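PDB 6TCV: endo-beta-N-acetylglucosaminidase F1 from Bacteroides thetaiotaomicron VPI-5482, which probably cleaves high-mannose N-glycans between their two core N-acetylglucosamines, releasing the oligosaccharide and leaving one sugar on the asparagine. Local coordinates for residues Y225-N230 / Y279-V284; A308-C313 / A337-V342; E346-V351 / G363-K368. The protein carries 2 engineered substitutions. All coordinates share one frame; numbering follows the deposited sequence. Where two conformers were deposited one is given.

Contact 1: Y225-N230 / Y279-V284; sequences YLLDNN and YNLDGV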
loop_
_atom_site.group_PDB
_atom_site.type_symbol
_atom_site.label_atom_id
_atom_site.label_comp_id
_atom_site.label_asym_id
_atom_site.label_seq_id
_atom_site.Cartn_x
_atom_site.Cartn_y
_atom_site.Cartn_z
ATOM N N TYR A 225 15.573 1.368 -14.446
ATOM C CA TYR A 225 15.339 0.396 -15.507
ATOM C C TYR A 225 13.958 -0.246 -15.339
ATOM O O TYR A 225 13.229 -0.435 -16.316
ATOM C CB TYR A 225 16.405 -0.703 -15.453
ATOM C CG TYR A 225 16.312 -1.615 -16.647
ATOM C CD1 TYR A 225 15.503 -2.730 -16.623
ATOM C CD2 TYR A 225 17.079 -1.374 -17.784
ATOM C CE1 TYR A 225 15.423 -3.548 -17.694
ATOM C CE2 TYR A 225 17.016 -2.233 -18.853
ATOM C CZ TYR A 225 16.185 -3.294 -18.800
ATOM O OH TYR A 225 16.115 -4.132 -19.911
ATOM N N LEU A 226 13.555 -0.603 -14.103
ATOM C CA LEU A 226 12.234 -1.178 -13.909
ATOM C C LEU A 226 11.140 -0.205 -14.294
ATOM O O LEU A 226 10.170 -0.586 -14.945
ATOM C CB LEU A 226 12.012 -1.589 -12.453
ATOM C CG LEU A 226 12.733 -2.810 -11.920
ATOM C CD1 LEU A 226 12.465 -2.977 -10.446
ATOM C CD2 LEU A 226 12.309 -4.015 -12.707
ATOM N N LEU A 227 11.256 1.067 -13.874
ATOM C CA LEU A 227 10.224 2.056 -14.212
ATOM C C LEU A 227 10.162 2.247 -15.706
ATOM O O LEU A 227 9.074 2.310 -16.303
ATOM C CB LEU A 227 10.478 3.372 -13.495
ATOM C CG LEU A 227 10.456 3.255 -11.965
ATOM C CD1 LEU A 227 10.858 4.604 -11.353
ATOM C CD2 LEU A 227 9.097 2.831 -11.430
ATOM N N ASP A 228 11.316 2.368 -16.335
ATOM C CA ASP A 228 11.381 2.538 -17.779
ATOM C C ASP A 228 10.721 1.370 -18.490
ATOM O O ASP A 228 10.372 1.498 -19.681
ATOM C CB ASP A 228 12.819 2.665 -18.271
ATOM C CG ASP A 228 13.503 3.970 -17.845
ATOM O OD1 ASP A 228 12.801 4.889 -17.407
ATOM O OD2 ASP A 228 14.748 3.995 -18.034
ATOM N N ASN A 229 10.840 0.160 -17.921
ATOM C CA ASN A 229 10.312 -1.092 -18.477
ATOM C C ASN A 229 9.107 -1.609 -17.716
ATOM O O ASN A 229 8.912 -2.826 -17.566
ATOM C CB ASN A 229 11.432 -2.123 -18.600
ATOM C CG ASN A 229 12.436 -1.711 -19.650
ATOM O OD1 ASN A 229 12.223 -1.947 -20.841
ATOM N ND2 ASN A 229 13.503 -1.063 -19.243
ATOM N N ASN A 230 8.270 -0.708 -17.184
ATOM C CA ASN A 230 7.233 -1.167 -16.260
ATOM C C ASN A 230 6.191 -2.033 -16.954
ATOM O O ASN A 230 5.670 -2.952 -16.309
ATOM C CB ASN A 230 6.606 -0.039 -15.419
ATOM C CG ASN A 230 5.635 0.789 -16.182
ATOM O OD1 ASN A 230 4.447 0.435 -16.308
ATOM N ND2 ASN A 230 6.107 1.931 -16.699
ATOM N N TYR A 279 3.874 5.985 -13.610
ATOM C CA TYR A 279 4.313 4.611 -13.815
ATOM C C TYR A 279 3.228 3.596 -13.460
ATOM O O TYR A 279 3.483 2.387 -13.494
ATOM C CB TYR A 279 5.615 4.306 -13.108
ATOM C CG TYR A 279 6.774 5.167 -13.594
ATOM C CD1 TYR A 279 7.283 4.988 -14.890
ATOM C CD2 TYR A 279 7.334 6.171 -12.829
ATOM C CE1 TYR A 279 8.359 5.734 -15.352
ATOM C CE2 TYR A 279 8.431 6.946 -13.319
ATOM C CZ TYR A 279 8.901 6.715 -14.566
ATOM O OH TYR A 279 9.968 7.466 -15.014
ATOM N N ASN A 280 2.023 4.071 -13.163
ATOM C CA ASN A 280 0.866 3.201 -12.905
ATOM C C ASN A 280 1.203 2.192 -11.800
ATOM O O ASN A 280 1.179 0.961 -12.001
ATOM C CB ASN A 280 0.369 2.560 -14.206
ATOM C CG ASN A 280 -1.051 2.015 -14.127
ATOM O OD1 ASN A 280 -1.842 2.305 -13.224
ATOM N ND2 ASN A 280 -1.402 1.231 -15.159
ATOM N N LEU A 281 1.548 2.728 -10.626
ATOM C CA LEU A 281 1.870 1.959 -9.435
ATOM C C LEU A 281 0.761 2.129 -8.404
ATOM O O LEU A 281 -0.147 2.946 -8.568
ATOM C CB LEU A 281 3.215 2.353 -8.841
ATOM C CG LEU A 281 4.378 2.361 -9.839
ATOM C CD1 LEU A 281 5.636 2.763 -9.108
ATOM C CD2 LEU A 281 4.533 0.937 -10.440
ATOM N N ASP A 282 0.844 1.410 -7.293
ATOM C CA ASP A 282 -0.256 1.332 -6.339
ATOM C C ASP A 282 -0.003 2.029 -5.022
ATOM O O ASP A 282 -0.851 1.932 -4.126
ATOM C CB ASP A 282 -0.654 -0.131 -6.112
ATOM C CG ASP A 282 -1.121 -0.763 -7.367
ATOM O OD1 ASP A 282 -2.189 -0.365 -7.868
ATOM O OD2 ASP A 282 -0.423 -1.680 -7.893
ATOM N N GLY A 283 1.131 2.716 -4.865
ATOM C CA GLY A 283 1.451 3.468 -3.671
ATOM C C GLY A 283 2.909 3.358 -3.346
ATOM O O GLY A 283 3.740 3.097 -4.214
ATOM N N VAL A 284 3.202 3.579 -2.070
ATOM C CA VAL A 284 4.571 3.797 -1.593
ATOM C C VAL A 284 4.823 3.096 -0.276
ATOM O O VAL A 284 3.902 2.867 0.527
ATOM C CB VAL A 284 4.831 5.328 -1.452
ATOM C CG1 VAL A 284 4.008 5.944 -0.327
ATOM C CG2 VAL A 284 6.302 5.658 -1.252
HETATM O O HOH W 1 10.736 7.197 -17.540
#
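L227 and Y279 form an apolar and CH-pi contact, bordered by polar bonds, between the end of helix 221-228 and the turn that leads from helix 262-278 into barrel strand 283-287. CB of L227 lies over the centre of one face of the Y279 ring, 3.7 Å from its centroid and 13° from the ring normal. The two leucine methyls extend along the same ring, and CD2 of L227 goes on to meet CD1 of L281 at 4.2 Å. A branched aliphatic chain suits this place because its CB and both methyls lie along the ring, while one of them, CD2, also reaches the buried L281 beyond.

N230 sits at the ring's edge. Its ND2 lies near the ring plane, 3.7 Å from CD1 of Y279, with amide and ring almost perpendicular. N230 has CG between its backbone N and carbonyl carbon (chi1 77°), which turns the amide back so that ND2 donates to O of L227 over 3.0 Å, at 169° and in the carbonyl plane. That oxygen also accepts from N of N230. The other end of the amide, OD1, receives Q235 NE2, which also bonds to O of N280. A water continues the polar border, 2.7 Å from OH of Y279 and donating to OD1 of D228 over 3.1 Å.

N280, with positive phi, is the C-prime residue of the Schellman motif that ends helix 262-278; asparagine tolerates such a backbone well. Just beyond, buried D282 forms a salt bridge with R238. Tyrosine therefore serves two environments at once, its ring face packing against leucine while its hydroxyl stays hydrated, and in the conformer given here the amide of N230 is bonded at both ends; a second conformer was deposited, so this hold may not be exclusive.

Contact 2: A308-C313 / A337-V342; sequences AAARLC and ATVDGV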
loop_
_atom_site.group_PDB
_atom_site.type_symbol
_atom_site.label_atom_id
_atom_site.label_comp_id
_atom_site.label_asym_id
_atom_site.label_seq_id
_atom_site.Cartn_x
_atom_site.Cartn_y
_atom_site.Cartn_z
ATOM N N ALA A 308 7.390 15.153 11.659
ATOM C CA ALA A 308 7.709 15.474 10.276
ATOM C C ALA A 308 7.408 14.297 9.369
ATOM O O ALA A 308 6.942 14.476 8.239
ATOM C CB ALA A 308 9.201 15.863 10.165
ATOM N N ALA A 309 7.699 13.090 9.832
ATOM C CA ALA A 309 7.360 11.887 9.086
ATOM C C ALA A 309 5.859 11.767 8.871
ATOM O O ALA A 309 5.390 11.444 7.766
ATOM C CB ALA A 309 7.897 10.656 9.806
ATOM N N ALA A 310 5.086 12.003 9.926
ATOM C CA ALA A 310 3.626 11.920 9.801
ATOM C C ALA A 310 3.113 12.947 8.809
ATOM O O ALA A 310 2.216 12.654 8.010
ATOM C CB ALA A 310 2.970 12.103 11.174
ATOM N N ARG A 311 3.655 14.163 8.851
ATOM C CA ARG A 311 3.276 15.164 7.852
ATOM C C ARG A 311 3.474 14.635 6.422
ATOM O O ARG A 311 2.587 14.760 5.565
ATOM C CB ARG A 311 4.052 16.458 8.079
ATOM C CG ARG A 311 3.955 17.492 6.896
ATOM C CD ARG A 311 2.535 18.033 6.727
ATOM N NE ARG A 311 2.124 18.786 7.918
ATOM C CZ ARG A 311 0.903 19.254 8.083
ATOM N NH1 ARG A 311 -0.034 19.103 7.179
ATOM N NH2 ARG A 311 0.584 19.854 9.237
ATOM N N LEU A 312 4.609 14.010 6.164
ATOM C CA LEU A 312 4.850 13.454 4.838
ATOM C C LEU A 312 3.837 12.376 4.498
ATOM O O LEU A 312 3.289 12.351 3.387
ATOM C CB LEU A 312 6.291 12.885 4.716
ATOM C CG LEU A 312 6.583 12.152 3.405
ATOM C CD1 LEU A 312 6.422 13.094 2.205
ATOM C CD2 LEU A 312 7.958 11.496 3.432
ATOM N N CYS A 313 3.533 11.486 5.440
ATOM C CA CYS A 313 2.560 10.435 5.147
ATOM C C CYS A 313 1.188 11.013 4.836
ATOM O O CYS A 313 0.530 10.597 3.874
ATOM C CB CYS A 313 2.479 9.451 6.319
ATOM S SG CYS A 313 4.004 8.475 6.541
ATOM N N ALA A 337 0.017 10.203 15.563
ATOM C CA ALA A 337 -1.239 9.597 15.159
ATOM C C ALA A 337 -2.236 10.602 14.598
ATOM O O ALA A 337 -3.333 10.192 14.165
ATOM C CB ALA A 337 -1.855 8.910 16.393
ATOM N N THR A 338 -1.872 11.880 14.529
ATOM C CA THR A 338 -2.789 12.900 14.036
ATOM C C THR A 338 -1.982 13.959 13.290
ATOM O O THR A 338 -0.947 14.422 13.792
ATOM C CB THR A 338 -3.530 13.551 15.217
ATOM O OG1 THR A 338 -3.974 12.544 16.133
ATOM C CG2 THR A 338 -4.757 14.271 14.727
ATOM N N VAL A 339 -2.488 14.393 12.148
ATOM C CA VAL A 339 -1.947 15.529 11.397
ATOM C C VAL A 339 -3.113 16.396 11.000
ATOM O O VAL A 339 -4.072 15.904 10.398
ATOM C CB VAL A 339 -1.163 15.107 10.146
ATOM C CG1 VAL A 339 -0.693 16.326 9.374
ATOM C CG2 VAL A 339 0.002 14.242 10.513
ATOM N N ASP A 340 -3.061 17.663 11.355
ATOM C CA ASP A 340 -4.143 18.585 10.986
ATOM C C ASP A 340 -5.517 18.033 11.408
ATOM O O ASP A 340 -6.523 18.198 10.710
ATOM C CB ASP A 340 -4.101 18.937 9.511
ATOM C CG ASP A 340 -2.898 19.793 9.148
ATOM O OD1 ASP A 340 -2.191 20.266 10.042
ATOM O OD2 ASP A 340 -2.671 19.975 7.941
ATOM N N GLY A 341 -5.560 17.413 12.587
ATOM C CA GLY A 341 -6.772 16.850 13.127
ATOM C C GLY A 341 -7.243 15.578 12.467
ATOM O O GLY A 341 -8.276 15.036 12.877
ATOM N N VAL A 342 -6.474 14.989 11.576
ATOM C CA VAL A 342 -6.891 13.807 10.844
ATOM C C VAL A 342 -6.139 12.611 11.396
ATOM O O VAL A 342 -4.893 12.601 11.428
ATOM C CB VAL A 342 -6.612 13.934 9.330
ATOM C CG1 VAL A 342 -7.067 12.713 8.597
ATOM C CG2 VAL A 342 -7.320 15.163 8.752
#
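R311 and D340 meet in a two-pronged, end-on salt bridge. NH1 of R311 donates to OD2 of D340 over 2.9 Å at 169°, and NH2 of R311 donates to OD1 of D340, also over 2.9 Å. Both oxygens lie close to the guanidinium plane, yet each is approached from above the carboxylate plane, the two flat groups being turned 56° apart. NH1 has a second anionic partner in E315, so the arginine is shared between its own helix and the loop, and its positive charge is probably well stabilised.

V339 packs against the face of the guanidinium. Its CG1 lies over the centre of that face, 3.6 Å from CZ of R311, so the charged group keeps its edge for D340 and offers a flat face to a methyl. Bends at chi2 and chi3 fold the arginine back to reach this position. The other valine branch, CG2, packs 3.7 Å from CB of A310, where a small side chain lets helix and strand come close; W347 and Y314 also touch V339.

D340 and G341 occupy the corner of a type I' turn, where both have positive phi, readily adopted by glycine and tolerated by aspartate better than by most other residues. V339 and V342 close it with paired backbone bonds. This is a two-residue beta hairpin, set in the loop after strand 324-329 of the barrel and anchored to helix 306-319.

Contact 3: E346-V351 / G363-K368; sequences EWIDIV and GQMTKK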
loop_
_atom_site.group_PDB
_atom_site.type_symbol
_atom_site.label_atom_id
_atom_site.label_comp_id
_atom_site.label_asym_id
_atom_site.label_seq_id
_atom_site.Cartn_x
_atom_site.Cartn_y
_atom_site.Cartn_z
ATOM N N GLU A 346 -6.579 7.190 8.443
ATOM C CA GLU A 346 -6.901 7.760 7.142
ATOM C C GLU A 346 -5.672 7.860 6.248
ATOM O O GLU A 346 -5.840 8.166 5.058
ATOM C CB GLU A 346 -7.491 9.151 7.329
ATOM C CG GLU A 346 -8.774 9.274 8.144
ATOM C CD GLU A 346 -10.077 9.059 7.373
ATOM O OE1 GLU A 346 -10.067 8.915 6.124
ATOM O OE2 GLU A 346 -11.176 9.196 8.010
ATOM N N TRP A 347 -4.445 7.728 6.772
ATOM C CA TRP A 347 -3.242 7.965 5.970
ATOM C C TRP A 347 -2.095 6.979 6.186
ATOM O O TRP A 347 -1.052 7.156 5.556
ATOM C CB TRP A 347 -2.773 9.458 6.019
ATOM C CG TRP A 347 -2.825 10.110 7.360
ATOM C CD1 TRP A 347 -3.816 10.864 7.855
ATOM C CD2 TRP A 347 -1.788 10.065 8.367
ATOM N NE1 TRP A 347 -3.515 11.271 9.141
ATOM C CE2 TRP A 347 -2.269 10.765 9.474
ATOM C CE3 TRP A 347 -0.517 9.465 8.443
ATOM C CZ2 TRP A 347 -1.509 10.913 10.648
ATOM C CZ3 TRP A 347 0.215 9.592 9.611
ATOM C CH2 TRP A 347 -0.290 10.298 10.690
ATOM N N ILE A 348 -2.221 5.981 7.073
ATOM C CA ILE A 348 -1.312 4.833 7.143
ATOM C C ILE A 348 -2.163 3.594 6.837
ATOM O O ILE A 348 -2.942 3.134 7.696
ATOM C CB ILE A 348 -0.590 4.685 8.505
ATOM C CG1 ILE A 348 0.138 5.962 8.935
ATOM C CG2 ILE A 348 0.355 3.455 8.415
ATOM C CD1 ILE A 348 1.324 6.246 8.104
ATOM N N ASP A 349 -2.006 3.039 5.633
ATOM C CA ASP A 349 -2.751 1.858 5.272
ATOM C C ASP A 349 -2.138 0.592 5.839
ATOM O O ASP A 349 -2.888 -0.328 6.228
ATOM C CB ASP A 349 -2.831 1.782 3.767
ATOM C CG ASP A 349 -3.641 2.893 3.202
ATOM O OD1 ASP A 349 -4.869 2.904 3.436
ATOM O OD2 ASP A 349 -3.079 3.794 2.506
ATOM N N ILE A 350 -0.809 0.500 5.866
ATOM C CA ILE A 350 -0.098 -0.685 6.333
ATOM C C ILE A 350 1.156 -0.194 7.032
ATOM O O ILE A 350 1.876 0.648 6.472
ATOM C CB ILE A 350 0.294 -1.672 5.193
ATOM C CG1 ILE A 350 -0.884 -1.957 4.248
ATOM C CG2 ILE A 350 0.808 -2.984 5.791
ATOM C CD1 ILE A 350 -0.482 -2.757 3.014
ATOM N N VAL A 351 1.458 -0.772 8.193
ATOM C CA VAL A 351 2.737 -0.554 8.875
ATOM C C VAL A 351 3.384 -1.923 9.090
ATOM O O VAL A 351 2.753 -2.870 9.587
ATOM C CB VAL A 351 2.607 0.276 10.170
ATOM C CG1 VAL A 351 1.595 -0.269 11.150
ATOM C CG2 VAL A 351 3.985 0.443 10.844
ATOM N N GLY A 363 -3.584 5.744 16.870
ATOM C CA GLY A 363 -4.850 6.370 16.525
ATOM C C GLY A 363 -5.987 5.378 16.509
ATOM O O GLY A 363 -6.126 4.564 17.427
ATOM N N GLN A 364 -6.824 5.457 15.469
ATOM C CA GLN A 364 -7.942 4.537 15.300
ATOM C C GLN A 364 -7.536 3.246 14.608
ATOM O O GLN A 364 -8.395 2.382 14.404
ATOM C CB GLN A 364 -9.087 5.162 14.471
ATOM C CG GLN A 364 -9.859 6.270 15.163
ATOM C CD GLN A 364 -11.011 6.836 14.334
ATOM O OE1 GLN A 364 -11.809 6.100 13.750
ATOM N NE2 GLN A 364 -11.096 8.158 14.286
ATOM N N MET A 365 -6.263 3.106 14.194
ATOM C CA MET A 365 -5.876 1.894 13.503
ATOM C C MET A 365 -6.049 0.708 14.443
ATOM O O MET A 365 -6.153 0.849 15.663
ATOM C CB MET A 365 -4.373 1.940 13.197
ATOM C CG MET A 365 -3.971 3.071 12.293
ATOM S SD MET A 365 -2.178 3.322 12.166
ATOM C CE MET A 365 -1.674 1.870 11.220
ATOM N N THR A 366 -6.151 -0.471 13.852
ATOM C CA THR A 366 -6.148 -1.747 14.561
ATOM C C THR A 366 -4.976 -2.579 14.077
ATOM O O THR A 366 -4.269 -2.221 13.137
ATOM C CB THR A 366 -7.467 -2.516 14.427
ATOM O OG1 THR A 366 -7.509 -3.134 13.143
ATOM C CG2 THR A 366 -8.694 -1.606 14.707
ATOM N N LYS A 367 -4.796 -3.752 14.673
ATOM C CA LYS A 367 -3.780 -4.674 14.194
ATOM C C LYS A 367 -4.062 -5.185 12.784
ATOM O O LYS A 367 -3.156 -5.758 12.176
ATOM C CB LYS A 367 -3.554 -5.792 15.204
ATOM C CG LYS A 367 -2.664 -5.335 16.380
ATOM C CD LYS A 367 -2.568 -6.429 17.440
ATOM C CE LYS A 367 -3.811 -6.438 18.311
ATOM N NZ LYS A 367 -3.774 -7.548 19.297
ATOM N N LYS A 368 -5.264 -4.987 12.253
ATOM C CA LYS A 368 -5.491 -5.321 10.847
ATOM C C LYS A 368 -4.598 -4.532 9.907
ATOM O O LYS A 368 -4.346 -5.009 8.778
ATOM C CB LYS A 368 -6.978 -5.141 10.506
ATOM C CG LYS A 368 -7.903 -6.128 11.192
ATOM C CD LYS A 368 -7.658 -7.548 10.691
ATOM C CE LYS A 368 -8.725 -8.500 11.190
ATOM N NZ LYS A 368 -8.706 -8.481 12.680
#
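M365 is the hub of this buried contact, reaching from a loop onto I348, just ahead of strand 350-353, and V351 within it. The strand belongs to the parallel beta/alpha (TIM-type) barrel of this glycosidase, and the loop leads on to the next strand, 371-376, without an alpha-helix between them. Everything the methionine offers across the contact comes through its terminal methyl. The chain runs extended through chi2 and then bends at chi3 (71°), which swings CE beyond SD to meet both I348 and V351. There CE of M365 lies 3.8 Å from CG2 of I348 and 3.9 Å from CG1 of V351, bridging the two branched residues.

In the conformer given here, I348 meets the methyl with its short branch, which is anti to the backbone N, whereas its longer branch leads away, and the residue also packs on C313 of helix 306-319. V351, three residues on, turns CG1 to the same methyl and also packs on V327 of the neighbouring strand. Y334 touches both V351 and M365, adding an aromatic to the cluster. Methionine suits the role because a flexible, unbranched chain can carry a methyl from a loop to two beta-branched side chains that cannot themselves reach far.

Directly after M365 the loop is shaped by an ST turn, in which OG1 of T366 accepts N of K368 over 3.0 Å.

From the N terminus the three contacts follow one another in series, none nesting in or crossing another. Contact 1 closes a long loop that includes strand 243-249 and helix 262-278, tying helix 221-228 to the entry of strand 283-287. Contact 2 opens on the next helix, 306-319, and closes round strand 324-329. Contact 3 spans the shortest loop, from the lead-in to strand 350-353 to the approach to 371-376. Contacts 1 and 3 lie on opposite sides of the chain's centre, their centres about 25 Å apart, yet reach the same barrel sheet. Contacts 2 and 3 touch chiefly through W347, which packs on C313 and whose NE1 probably bonds to O of V342, and also where A337 meets G363.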